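Side-chain contacts in pseudopodium-enriched atypical kinase 1 (Homo sapiens, PDB 6BHC), which is a pseudokinase that adopts a dimeric protein kinase fold and probably serves signalling as a scaffold rather than as an active tyrosine kinase: residues K29-K34 with L388-F393; R263-I268 with S338-I343; N294-D297 with E301-E304; R323-L328 with Q351-G356. The protein carries 1 engineered substitution. All coordinates share one frame; numbering follows the deposited sequence.

Overall arrangement
Interactions 1 and 4 are apolar helix contacts in buried surroundings, one between helices 16-39 and 371-396 beside the second subunit, the other between helices 322-332 and 343-354. Interactions 2 and 3 are partly polar and lie in the kinase domain: interaction 2, partly buried, is an ion pair joining the short helix 266-270 to the loop before helix 343-354, and interaction 3, buried but with charged residues at its exposed edge, sets a lysine over a phenylalanine ring. These two touch, Lys-303 coming up to Leu-264 O, and both rest on helix 277-289. Ile-341 of interaction 2 packs on Leu-328 of interaction 4. Interaction 1 stands apart, its centre about 44 Å from that of interaction 3.

Interaction 1: K29-K34 with L388-F393; sequences KKLAVK and LLMIKF
This is an apolar helix-to-helix contact, made by Leu-31 of helix 16-39 against Met-390 and Phe-393 of helix 371-396, in a buried layer where the N-terminal and C-terminal helices of the chain come together. A single methyl, CD1 of Leu-31, does the touching on its side. It stands 3.8 Å from SD of Met-390 and 4.2 Å from CE of the same residue, and the two side chains meet at a slant. Met-390 reaches this place by folding: CG lies anti to the backbone N (chi1 -169°), and bends at chi2 and chi3 bring the sulfur and its methyl round toward the leucine, although CB itself does not aim there. CD1 of Leu-31 also comes within 4.3 Å of CG of Phe-393, at the root of the ring. Leu-389 O lies at the edge of that ring, in its plane, one turn back along the same helix. The backbones stay well apart, 8.9 Å between the CA atoms of Leu-31 and Phe-393, and side chains alone bridge the gap. Helices near the two ends of the chain thus pack on one another, consistent with the helical dimerisation module that flanks the kinase fold in PEAK family pseudokinases. The second subunit comes up to the same site: Leu-398 of that subunit packs on Leu-31, and Ala-394 of that subunit on Met-390. Within the chain, Met-390 also rests on His-24, Ala-27 and Leu-28, the preceding turns of helix 16-39, while neighbouring Leu-389 turns to Cys-411 and Leu-415 of helix 406-417.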
loop_
_atom_site.group_PDB
_atom_site.type_symbol
_atom_site.label_atom_id
_atom_site.label_comp_id
_atom_site.label_asym_id
_atom_site.label_seq_id
_atom_site.Cartn_x
_atom_site.Cartn_y
_atom_site.Cartn_z
ATOM N N LYS A 29 -9.217 -10.222 -2.179
ATOM C CA LYS A 29 -8.882 -11.439 -2.910
ATOM C C LYS A 29 -7.711 -11.205 -3.856
ATOM O O LYS A 29 -6.839 -12.070 -4.000
ATOM C CB LYS A 29 -10.100 -11.948 -3.679
ATOM C CG LYS A 29 -11.206 -12.490 -2.793
ATOM C CD LYS A 29 -12.408 -12.919 -3.612
ATOM C CE LYS A 29 -13.509 -13.463 -2.720
ATOM N NZ LYS A 29 -14.757 -13.722 -3.486
ATOM N N LYS A 30 -7.673 -10.039 -4.506
ATOM C CA LYS A 30 -6.553 -9.727 -5.388
ATOM C C LYS A 30 -5.271 -9.515 -4.592
ATOM O O LYS A 30 -4.188 -9.924 -5.027
ATOM C CB LYS A 30 -6.883 -8.495 -6.233
ATOM C CG LYS A 30 -5.813 -8.122 -7.247
ATOM C CD LYS A 30 -6.236 -6.918 -8.077
ATOM C CE LYS A 30 -5.143 -6.492 -9.046
ATOM N NZ LYS A 30 -5.547 -5.306 -9.854
ATOM N N LEU A 31 -5.374 -8.882 -3.421
ATOM C CA LEU A 31 -4.204 -8.709 -2.566
ATOM C C LEU A 31 -3.690 -10.050 -2.057
ATOM O O LEU A 31 -2.475 -10.260 -1.965
ATOM C CB LEU A 31 -4.541 -7.784 -1.396
ATOM C CG LEU A 31 -4.829 -6.321 -1.736
ATOM C CD1 LEU A 31 -5.395 -5.588 -0.528
ATOM C CD2 LEU A 31 -3.568 -5.634 -2.236
ATOM N N ALA A 32 -4.600 -10.968 -1.723
ATOM C CA ALA A 32 -4.178 -12.283 -1.251
ATOM C C ALA A 32 -3.481 -13.067 -2.355
ATOM O O ALA A 32 -2.473 -13.738 -2.106
ATOM C CB ALA A 32 -5.380 -13.061 -0.714
ATOM N N VAL A 33 -4.001 -12.989 -3.582
ATOM C CA VAL A 33 -3.374 -13.682 -4.703
ATOM C C VAL A 33 -2.019 -13.064 -5.024
ATOM O O VAL A 33 -1.057 -13.773 -5.343
ATOM C CB VAL A 33 -4.312 -13.671 -5.925
ATOM C CG1 VAL A 33 -3.583 -14.162 -7.169
ATOM C CG2 VAL A 33 -5.539 -14.527 -5.656
ATOM N N LYS A 34 -1.917 -11.734 -4.942
ATOM C CA LYS A 34 -0.635 -11.083 -5.188
ATOM C C LYS A 34 0.388 -11.456 -4.121
ATOM O O LYS A 34 1.565 -11.671 -4.433
ATOM C CB LYS A 34 -0.815 -9.567 -5.257
ATOM C CG LYS A 34 -0.914 -9.026 -6.672
ATOM C CD LYS A 34 -1.165 -7.529 -6.678
ATOM C CE LYS A 34 -1.013 -6.956 -8.078
ATOM N NZ LYS A 34 -1.848 -7.686 -9.070
ATOM N N LEU A 388 -10.293 -1.978 8.022
ATOM C CA LEU A 388 -9.059 -1.816 8.784
ATOM C C LEU A 388 -7.879 -2.466 8.069
ATOM O O LEU A 388 -6.803 -1.867 7.956
ATOM C CB LEU A 388 -9.231 -2.405 10.185
ATOM C CG LEU A 388 -10.193 -1.650 11.103
ATOM C CD1 LEU A 388 -10.394 -2.404 12.410
ATOM C CD2 LEU A 388 -9.674 -0.247 11.364
ATOM N N LEU A 389 -8.065 -3.692 7.577
ATOM C CA LEU A 389 -6.976 -4.377 6.887
ATOM C C LEU A 389 -6.597 -3.655 5.600
ATOM O O LEU A 389 -5.410 -3.556 5.264
ATOM C CB LEU A 389 -7.365 -5.826 6.595
ATOM C CG LEU A 389 -6.271 -6.672 5.938
ATOM C CD1 LEU A 389 -5.024 -6.705 6.810
ATOM C CD2 LEU A 389 -6.770 -8.079 5.662
ATOM N N MET A 390 -7.589 -3.139 4.869
ATOM C CA MET A 390 -7.292 -2.391 3.652
ATOM C C MET A 390 -6.475 -1.144 3.962
ATOM O O MET A 390 -5.548 -0.798 3.220
ATOM C CB MET A 390 -8.588 -2.019 2.934
ATOM C CG MET A 390 -8.386 -1.464 1.532
ATOM S SD MET A 390 -7.787 -2.717 0.381
ATOM C CE MET A 390 -9.111 -3.917 0.476
ATOM N N ILE A 391 -6.805 -0.456 5.057
ATOM C CA ILE A 391 -6.028 0.708 5.475
ATOM C C ILE A 391 -4.599 0.299 5.810
ATOM O O ILE A 391 -3.642 1.008 5.478
ATOM C CB ILE A 391 -6.719 1.404 6.663
ATOM C CG1 ILE A 391 -8.043 2.029 6.220
ATOM C CG2 ILE A 391 -5.807 2.455 7.283
ATOM C CD1 ILE A 391 -8.886 2.554 7.364
ATOM N N LYS A 392 -4.433 -0.858 6.458
ATOM C CA LYS A 392 -3.099 -1.322 6.831
ATOM C C LYS A 392 -2.222 -1.536 5.604
ATOM O O LYS A 392 -1.050 -1.140 5.594
ATOM C CB LYS A 392 -3.204 -2.612 7.645
ATOM C CG LYS A 392 -1.866 -3.178 8.100
ATOM C CD LYS A 392 -2.039 -4.566 8.702
ATOM C CE LYS A 392 -0.724 -5.123 9.226
ATOM N NZ LYS A 392 -0.206 -4.339 10.379
ATOM N N PHE A 393 -2.769 -2.162 4.559
ATOM C CA PHE A 393 -1.998 -2.358 3.335
ATOM C C PHE A 393 -1.667 -1.026 2.676
ATOM O O PHE A 393 -0.559 -0.840 2.159
ATOM C CB PHE A 393 -2.762 -3.258 2.364
ATOM C CG PHE A 393 -2.518 -4.724 2.576
ATOM C CD1 PHE A 393 -1.453 -5.360 1.955
ATOM C CD2 PHE A 393 -3.354 -5.468 3.393
ATOM C CE1 PHE A 393 -1.227 -6.712 2.147
ATOM C CE2 PHE A 393 -3.134 -6.819 3.589
ATOM C CZ PHE A 393 -2.068 -7.442 2.966
#

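Interaction 2: R263-I268 with S338-I343; sequences RLAPEI and SERILI
The charged part of the contact is a two-pronged salt bridge between Glu-267 and Arg-340. The guanidinium comes end-on: NH2 of Arg-340 gives a hydrogen bond to OE1 of Glu-267 at 2.8 Å (N-H...O angle 154°), and NH1 of Arg-340 gives one to OE2 at 3.0 Å. Both oxygens use their syn lone pairs, but the fit is twisted, the carboxylate and guanidinium planes standing 33° apart. A bend at chi3 of Arg-340 turns its head to the glutamate. A glutamine in place of Glu-267 would probably leave the arginine without its counter-charge, able to offer an acceptor to just one of the two nitrogens. Van der Waals contacts flank the pair, with CB of Ala-265 at 3.6 Å from NH1 of Arg-340 and CD of Pro-266 at 3.8 Å from NH2. Ala-265, Pro-266 and Glu-267 spell the APE motif that closes the activation segment of protein kinases, and its glutamate pairing with an arginine is a hallmark of the kinase fold. Main-chain carbonyls outside the pair fix the arginine further, Lys-276 O taking NH1 and Asn-334 O taking NE. Phe-280 of helix 277-289 packs against Ala-265, Pro-266 and Arg-340, and the arginine's loop leads from helix 322-332 into helix 343-354.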
loop_
_atom_site.group_PDB
_atom_site.type_symbol
_atom_site.label_atom_id
_atom_site.label_comp_id
_atom_site.label_asym_id
_atom_site.label_seq_id
_atom_site.Cartn_x
_atom_site.Cartn_y
_atom_site.Cartn_z
ATOM N N ARG A 263 -1.966 -43.013 17.433
ATOM C CA ARG A 263 -2.303 -41.927 16.523
ATOM C C ARG A 263 -3.264 -42.372 15.426
ATOM O O ARG A 263 -3.404 -41.682 14.412
ATOM C CB ARG A 263 -1.032 -41.341 15.910
ATOM C CG ARG A 263 -0.039 -40.829 16.937
ATOM C CD ARG A 263 1.187 -40.228 16.272
ATOM N NE ARG A 263 2.124 -39.700 17.257
ATOM C CZ ARG A 263 2.085 -38.460 17.734
ATOM N NH1 ARG A 263 1.154 -37.614 17.313
ATOM N NH2 ARG A 263 2.978 -38.065 18.632
ATOM N N LEU A 264 -3.924 -43.511 15.607
ATOM C CA LEU A 264 -4.900 -44.013 14.651
ATOM C C LEU A 264 -6.308 -43.677 15.122
ATOM O O LEU A 264 -6.634 -43.841 16.302
ATOM C CB LEU A 264 -4.760 -45.525 14.466
ATOM C CG LEU A 264 -3.461 -46.023 13.835
ATOM C CD1 LEU A 264 -3.507 -47.535 13.660
ATOM C CD2 LEU A 264 -3.213 -45.319 12.508
ATOM N N ALA A 265 -7.135 -43.207 14.193
ATOM C CA ALA A 265 -8.500 -42.836 14.525
ATOM C C ALA A 265 -9.280 -44.060 15.006
ATOM O O ALA A 265 -8.962 -45.194 14.635
ATOM C CB ALA A 265 -9.188 -42.209 13.314
ATOM N N PRO A 266 -10.302 -43.860 15.844
ATOM C CA PRO A 266 -11.032 -45.016 16.395
ATOM C C PRO A 266 -11.677 -45.899 15.342
ATOM O O PRO A 266 -11.788 -47.113 15.557
ATOM C CB PRO A 266 -12.087 -44.361 17.299
ATOM C CG PRO A 266 -11.509 -43.034 17.651
ATOM C CD PRO A 266 -10.749 -42.590 16.439
ATOM N N GLU A 267 -12.107 -45.337 14.209
ATOM C CA GLU A 267 -12.754 -46.161 13.193
ATOM C C GLU A 267 -11.778 -47.145 12.561
ATOM O O GLU A 267 -12.191 -48.212 12.093
ATOM C CB GLU A 267 -13.402 -45.281 12.121
ATOM C CG GLU A 267 -12.438 -44.416 11.321
ATOM C CD GLU A 267 -12.180 -43.066 11.964
ATOM O OE1 GLU A 267 -12.456 -42.911 13.173
ATOM O OE2 GLU A 267 -11.706 -42.152 11.255
ATOM N N ILE A 268 -10.484 -46.816 12.551
ATOM C CA ILE A 268 -9.488 -47.733 12.006
ATOM C C ILE A 268 -9.348 -48.968 12.891
ATOM O O ILE A 268 -9.068 -50.067 12.397
ATOM C CB ILE A 268 -8.142 -47.003 11.830
ATOM C CG1 ILE A 268 -8.317 -45.766 10.946
ATOM C CG2 ILE A 268 -7.092 -47.929 11.236
ATOM C CD1 ILE A 268 -8.804 -46.077 9.548
ATOM N N SER A 338 -18.324 -39.282 11.139
ATOM C CA SER A 338 -19.353 -38.456 10.512
ATOM C C SER A 338 -19.593 -37.163 11.281
ATOM O O SER A 338 -20.030 -36.169 10.690
ATOM C CB SER A 338 -20.656 -39.244 10.385
ATOM O OG SER A 338 -21.141 -39.637 11.657
ATOM N N GLU A 339 -19.321 -37.154 12.587
ATOM C CA GLU A 339 -19.436 -35.950 13.398
ATOM C C GLU A 339 -18.115 -35.207 13.557
ATOM O O GLU A 339 -18.123 -34.047 13.983
ATOM C CB GLU A 339 -19.999 -36.293 14.785
ATOM C CG GLU A 339 -21.460 -36.732 14.778
ATOM C CD GLU A 339 -22.431 -35.563 14.803
ATOM O OE1 GLU A 339 -23.483 -35.682 15.468
ATOM O OE2 GLU A 339 -22.148 -34.526 14.167
ATOM N N ARG A 340 -16.992 -35.841 13.231
ATOM C CA ARG A 340 -15.701 -35.169 13.288
ATOM C C ARG A 340 -15.659 -34.042 12.262
ATOM O O ARG A 340 -16.000 -34.243 11.093
ATOM C CB ARG A 340 -14.578 -36.174 13.032
ATOM C CG ARG A 340 -13.171 -35.660 13.297
ATOM C CD ARG A 340 -12.160 -36.772 13.061
ATOM N NE ARG A 340 -12.558 -37.999 13.746
ATOM C CZ ARG A 340 -12.134 -39.216 13.418
ATOM N NH1 ARG A 340 -11.291 -39.379 12.407
ATOM N NH2 ARG A 340 -12.558 -40.271 14.098
ATOM N N ILE A 341 -15.247 -32.850 12.704
ATOM C CA ILE A 341 -15.285 -31.688 11.822
ATOM C C ILE A 341 -14.272 -31.845 10.692
ATOM O O ILE A 341 -13.297 -32.601 10.779
ATOM C CB ILE A 341 -15.039 -30.387 12.602
ATOM C CG1 ILE A 341 -13.625 -30.372 13.184
ATOM C CG2 ILE A 341 -16.087 -30.211 13.692
ATOM C CD1 ILE A 341 -13.209 -29.021 13.734
ATOM N N LEU A 342 -14.517 -31.110 9.611
ATOM C CA LEU A 342 -13.634 -31.102 8.457
ATOM C C LEU A 342 -12.441 -30.184 8.702
ATOM O O LEU A 342 -12.480 -29.279 9.540
ATOM C CB LEU A 342 -14.394 -30.653 7.207
ATOM C CG LEU A 342 -15.449 -31.616 6.663
ATOM C CD1 LEU A 342 -16.340 -30.920 5.646
ATOM C CD2 LEU A 342 -14.780 -32.828 6.042
ATOM N N ILE A 343 -11.368 -30.425 7.944
ATOM C CA ILE A 343 -10.155 -29.633 8.112
ATOM C C ILE A 343 -10.365 -28.189 7.669
ATOM O O ILE A 343 -9.604 -27.304 8.076
ATOM C CB ILE A 343 -8.977 -30.280 7.358
ATOM C CG1 ILE A 343 -7.649 -29.917 8.028
ATOM C CG2 ILE A 343 -8.967 -29.858 5.895
ATOM C CD1 ILE A 343 -7.472 -30.522 9.406
#

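Interaction 3: N294-D297 with E301-E304; sequences NPFD and ELKE
Lys-303 lays its aliphatic chain across the ring of Phe-296, the two side chains meeting at about a right angle, and this is the close part of the contact. CE of Lys-303 sits over one face, 3.6 Å from CD1 of Phe-296 and offset toward the rim, in a CH-pi contact. The ammonium follows: NZ of Lys-303 is 4.8 Å from the centroid of the Phe-296 ring and 15° off its normal, a cation-pi arrangement. Bends at chi2 (-52°) and chi4 curl the lysine over the ring. Leu-302 adds a second apolar touch, its CB 3.8 Å from CD1 of Phe-296, while its CD1 lies a looser 4.0 Å from the backbone oxygen Pro-295 O. At the outer side Asp-297, Glu-301 and Glu-304 are exposed to solvent and stay clear of the pairing. Asn-294 caps the short helix 295-298 with a weak bond from Phe-296 N to its OD1. An alanine at Phe-296 is likely to open a gap beside Leu-302 and rob the lysine of the face it lies on. The ring also meets Phe-280 of helix 277-289, its plane turned about 40° away. NZ of Lys-303 probably also hydrogen-bonds to Leu-264 O, though the length as modelled is doubtfully short; the lysine would then combine a greasy stem with a polar head, and would tie this turn of the kinase domain to the loop leading into helix 266-270.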
loop_
_atom_site.group_PDB
_atom_site.type_symbol
_atom_site.label_atom_id
_atom_site.label_comp_id
_atom_site.label_asym_id
_atom_site.label_seq_id
_atom_site.Cartn_x
_atom_site.Cartn_y
_atom_site.Cartn_z
ATOM N N ASN A 294 0.227 -36.991 24.374
ATOM C CA ASN A 294 -0.812 -37.559 23.534
ATOM C C ASN A 294 -1.978 -38.009 24.413
ATOM O O ASN A 294 -1.777 -38.833 25.319
ATOM C CB ASN A 294 -0.244 -38.735 22.737
ATOM C CG ASN A 294 -1.263 -39.380 21.807
ATOM O OD1 ASN A 294 -2.401 -38.929 21.683
ATOM N ND2 ASN A 294 -0.845 -40.446 21.134
ATOM N N PRO A 295 -3.188 -37.484 24.201
ATOM C CA PRO A 295 -4.314 -37.827 25.089
ATOM C C PRO A 295 -4.561 -39.317 25.224
ATOM O O PRO A 295 -5.051 -39.766 26.268
ATOM C CB PRO A 295 -5.504 -37.124 24.423
ATOM C CG PRO A 295 -4.903 -36.011 23.653
ATOM C CD PRO A 295 -3.564 -36.487 23.184
ATOM N N PHE A 296 -4.238 -40.097 24.197
ATOM C CA PHE A 296 -4.408 -41.541 24.230
ATOM C C PHE A 296 -3.184 -42.256 24.783
ATOM O O PHE A 296 -3.146 -43.491 24.785
ATOM C CB PHE A 296 -4.759 -42.046 22.829
ATOM C CG PHE A 296 -5.931 -41.330 22.220
ATOM C CD1 PHE A 296 -7.224 -41.760 22.465
ATOM C CD2 PHE A 296 -5.739 -40.208 21.428
ATOM C CE1 PHE A 296 -8.304 -41.097 21.919
ATOM C CE2 PHE A 296 -6.815 -39.537 20.880
ATOM C CZ PHE A 296 -8.100 -39.982 21.125
ATOM N N ASP A 297 -2.186 -41.504 25.244
ATOM C CA ASP A 297 -1.116 -42.033 26.080
ATOM C C ASP A 297 -1.268 -41.651 27.544
ATOM O O ASP A 297 -0.837 -42.411 28.418
ATOM C CB ASP A 297 0.250 -41.550 25.580
ATOM C CG ASP A 297 0.676 -42.228 24.296
ATOM O OD1 ASP A 297 0.385 -43.430 24.129
ATOM O OD2 ASP A 297 1.306 -41.555 23.454
ATOM N N GLU A 301 -7.125 -45.596 27.874
ATOM C CA GLU A 301 -8.341 -46.398 27.858
ATOM C C GLU A 301 -9.465 -45.732 27.074
ATOM O O GLU A 301 -10.617 -46.171 27.171
ATOM C CB GLU A 301 -8.805 -46.706 29.287
ATOM C CG GLU A 301 -7.846 -47.600 30.060
ATOM C CD GLU A 301 -8.352 -47.945 31.447
ATOM O OE1 GLU A 301 -9.421 -47.429 31.838
ATOM O OE2 GLU A 301 -7.681 -48.734 32.145
ATOM N N LEU A 302 -9.162 -44.687 26.301
ATOM C CA LEU A 302 -10.176 -44.051 25.469
ATOM C C LEU A 302 -10.422 -44.823 24.181
ATOM O O LEU A 302 -11.545 -44.817 23.665
ATOM C CB LEU A 302 -9.764 -42.614 25.143
ATOM C CG LEU A 302 -9.555 -41.665 26.324
ATOM C CD1 LEU A 302 -9.030 -40.321 25.844
ATOM C CD2 LEU A 302 -10.847 -41.489 27.108
ATOM N N LYS A 303 -9.395 -45.491 23.649
ATOM C CA LYS A 303 -9.565 -46.238 22.407
ATOM C C LYS A 303 -10.370 -47.512 22.616
ATOM O O LYS A 303 -11.010 -48.000 21.678
ATOM C CB LYS A 303 -8.203 -46.565 21.800
ATOM C CG LYS A 303 -7.475 -45.356 21.249
ATOM C CD LYS A 303 -8.371 -44.570 20.305
ATOM C CE LYS A 303 -7.559 -43.621 19.448
ATOM N NZ LYS A 303 -6.585 -44.366 18.608
ATOM N N GLU A 304 -10.351 -48.064 23.826
ATOM C CA GLU A 304 -11.126 -49.250 24.159
ATOM C C GLU A 304 -12.557 -48.918 24.561
ATOM O O GLU A 304 -13.270 -49.794 25.064
ATOM C CB GLU A 304 -10.427 -50.031 25.273
ATOM C CG GLU A 304 -9.077 -50.594 24.854
ATOM C CD GLU A 304 -8.104 -50.712 26.008
ATOM O OE1 GLU A 304 -8.432 -50.235 27.116
ATOM O OE2 GLU A 304 -7.007 -51.275 25.807
#

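Interaction 4: R323-L328 with Q351-G356; sequences RGLQQL and QCLLWG
The Trp-355 ring, just past the end of helix 343-354, stands clear of the touch between Leu-353 and Gly-324. CB of Leu-354 lies over the centre of one of its faces, 3.6 Å above the plane, and at its edge NE1 makes a weak hydrogen bond with Glu-407 OE1. The contact itself is aliphatic: a leucine fork closes on bare backbone. CD1 of Leu-353 meets the carbonyl carbon C of Gly-324 at 3.7 Å and the next amide, Leu-325 N, at 3.8 Å. CD2 of Leu-353 lies against CA of Gly-324, also 3.8 Å away. With CG anti to the carbonyl carbon (chi1 -60°), Leu-353 sends both methyls onto the glycine. The lack of a side chain matters here, since a CB on Gly-324 would stand 2.2 Å from CD2 of Leu-353, a plain clash. The helices can therefore close to 6.7 Å between the CA atoms of Gly-324 and Leu-353. Leu-325 adds a lighter touch, CD2 to CD1 of Leu-353 at 4.2 Å. Just beyond, helix 343-354 winds down: Gln-351 O accepts from both Trp-355 N and Gly-356 N, holding the last turn together. Helices 322-332 and 343-354 are the closing pair of the kinase C-lobe, probably the αH and αI helices of the fold. Leu-328 packs along Ala-346, Ile-349 and Leu-350 of helix 343-354, and Leu-354 rests on Cys-181 of helix 173-194. The Trp-355 ring lies against Leu-410, Cys-411 and Tyr-414, which joins this end of the kinase domain to helix 406-417.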
loop_
_atom_site.group_PDB
_atom_site.type_symbol
_atom_site.label_atom_id
_atom_site.label_comp_id
_atom_site.label_asym_id
_atom_site.label_seq_id
_atom_site.Cartn_x
_atom_site.Cartn_y
_atom_site.Cartn_z
ATOM N N ARG A 323 -9.084 -21.882 25.330
ATOM C CA ARG A 323 -10.423 -22.462 25.246
ATOM C C ARG A 323 -10.772 -22.848 23.814
ATOM O O ARG A 323 -11.372 -23.904 23.580
ATOM C CB ARG A 323 -11.462 -21.486 25.799
ATOM C CG ARG A 323 -11.159 -20.987 27.195
ATOM C CD ARG A 323 -12.381 -20.353 27.838
ATOM N NE ARG A 323 -13.267 -21.359 28.413
ATOM C CZ ARG A 323 -13.140 -21.844 29.643
ATOM N NH1 ARG A 323 -12.162 -21.411 30.430
ATOM N NH2 ARG A 323 -13.988 -22.760 30.088
ATOM N N GLY A 324 -10.412 -22.004 22.846
ATOM C CA GLY A 324 -10.692 -22.326 21.457
ATOM C C GLY A 324 -9.903 -23.524 20.965
ATOM O O GLY A 324 -10.430 -24.365 20.232
ATOM N N LEU A 325 -8.631 -23.621 21.360
ATOM C CA LEU A 325 -7.832 -24.783 20.988
ATOM C C LEU A 325 -8.353 -26.053 21.651
ATOM O O LEU A 325 -8.283 -27.135 21.057
ATOM C CB LEU A 325 -6.365 -24.551 21.352
ATOM C CG LEU A 325 -5.624 -23.489 20.535
ATOM C CD1 LEU A 325 -4.252 -23.216 21.134
ATOM C CD2 LEU A 325 -5.502 -23.917 19.079
ATOM N N GLN A 326 -8.875 -25.941 22.874
ATOM C CA GLN A 326 -9.488 -27.095 23.524
ATOM C C GLN A 326 -10.727 -27.551 22.767
ATOM O O GLN A 326 -10.903 -28.747 22.504
ATOM C CB GLN A 326 -9.839 -26.755 24.973
ATOM C CG GLN A 326 -10.637 -27.834 25.688
ATOM C CD GLN A 326 -9.781 -29.003 26.132
ATOM O OE1 GLN A 326 -9.398 -29.096 27.298
ATOM N NE2 GLN A 326 -9.483 -29.908 25.206
ATOM N N GLN A 327 -11.600 -26.607 22.407
ATOM C CA GLN A 327 -12.799 -26.955 21.653
ATOM C C GLN A 327 -12.442 -27.500 20.276
ATOM O O GLN A 327 -13.088 -28.431 19.781
ATOM C CB GLN A 327 -13.713 -25.733 21.535
ATOM C CG GLN A 327 -14.990 -25.968 20.738
ATOM C CD GLN A 327 -15.970 -26.892 21.440
ATOM O OE1 GLN A 327 -15.843 -27.168 22.635
ATOM N NE2 GLN A 327 -16.959 -27.375 20.696
ATOM N N LEU A 328 -11.408 -26.938 19.647
ATOM C CA LEU A 328 -10.983 -27.420 18.338
ATOM C C LEU A 328 -10.475 -28.854 18.414
ATOM O O LEU A 328 -10.783 -29.677 17.545
ATOM C CB LEU A 328 -9.902 -26.499 17.770
ATOM C CG LEU A 328 -9.299 -26.930 16.434
ATOM C CD1 LEU A 328 -10.384 -27.005 15.375
ATOM C CD2 LEU A 328 -8.189 -25.981 16.010
ATOM N N GLN A 351 -8.633 -19.342 12.226
ATOM C CA GLN A 351 -8.735 -17.962 11.763
ATOM C C GLN A 351 -9.520 -17.109 12.751
ATOM O O GLN A 351 -9.188 -15.939 12.978
ATOM C CB GLN A 351 -9.389 -17.922 10.384
ATOM C CG GLN A 351 -8.539 -18.516 9.276
ATOM C CD GLN A 351 -9.325 -18.753 8.005
ATOM O OE1 GLN A 351 -10.530 -19.005 8.044
ATOM N NE2 GLN A 351 -8.647 -18.673 6.865
ATOM N N CYS A 352 -10.564 -17.681 13.355
ATOM C CA CYS A 352 -11.359 -16.930 14.318
ATOM C C CYS A 352 -10.569 -16.640 15.588
ATOM O O CYS A 352 -10.683 -15.551 16.161
ATOM C CB CYS A 352 -12.644 -17.685 14.649
ATOM S SG CYS A 352 -13.681 -16.843 15.862
ATOM N N LEU A 353 -9.766 -17.603 16.051
ATOM C CA LEU A 353 -8.967 -17.372 17.250
ATOM C C LEU A 353 -7.878 -16.333 17.010
ATOM O O LEU A 353 -7.502 -15.604 17.935
ATOM C CB LEU A 353 -8.348 -18.684 17.734
ATOM C CG LEU A 353 -9.302 -19.815 18.123
ATOM C CD1 LEU A 353 -8.528 -21.034 18.609
ATOM C CD2 LEU A 353 -10.296 -19.352 19.178
ATOM N N LEU A 354 -7.366 -16.245 15.781
ATOM C CA LEU A 354 -6.281 -15.317 15.482
ATOM C C LEU A 354 -6.798 -13.905 15.227
ATOM O O LEU A 354 -6.302 -12.940 15.818
ATOM C CB LEU A 354 -5.484 -15.824 14.280
ATOM C CG LEU A 354 -4.606 -17.044 14.552
ATOM C CD1 LEU A 354 -4.210 -17.721 13.253
ATOM C CD2 LEU A 354 -3.372 -16.627 15.339
ATOM N N TRP A 355 -7.789 -13.764 14.346
ATOM C CA TRP A 355 -8.333 -12.458 13.998
ATOM C C TRP A 355 -9.847 -12.371 14.081
ATOM O O TRP A 355 -10.369 -11.258 14.230
ATOM C CB TRP A 355 -7.918 -12.060 12.575
ATOM C CG TRP A 355 -6.479 -12.300 12.280
ATOM C CD1 TRP A 355 -5.426 -11.510 12.637
ATOM C CD2 TRP A 355 -5.928 -13.406 11.558
ATOM N NE1 TRP A 355 -4.249 -12.060 12.185
ATOM C CE2 TRP A 355 -4.531 -13.224 11.519
ATOM C CE3 TRP A 355 -6.478 -14.535 10.944
ATOM C CZ2 TRP A 355 -3.679 -14.127 10.891
ATOM C CZ3 TRP A 355 -5.630 -15.431 10.319
ATOM C CH2 TRP A 355 -4.245 -15.221 10.298
ATOM N N GLY A 356 -10.568 -13.491 13.991
ATOM C CA GLY A 356 -12.010 -13.495 13.885
ATOM C C GLY A 356 -12.698 -12.901 15.094
ATOM O O GLY A 356 -12.051 -12.481 16.059
#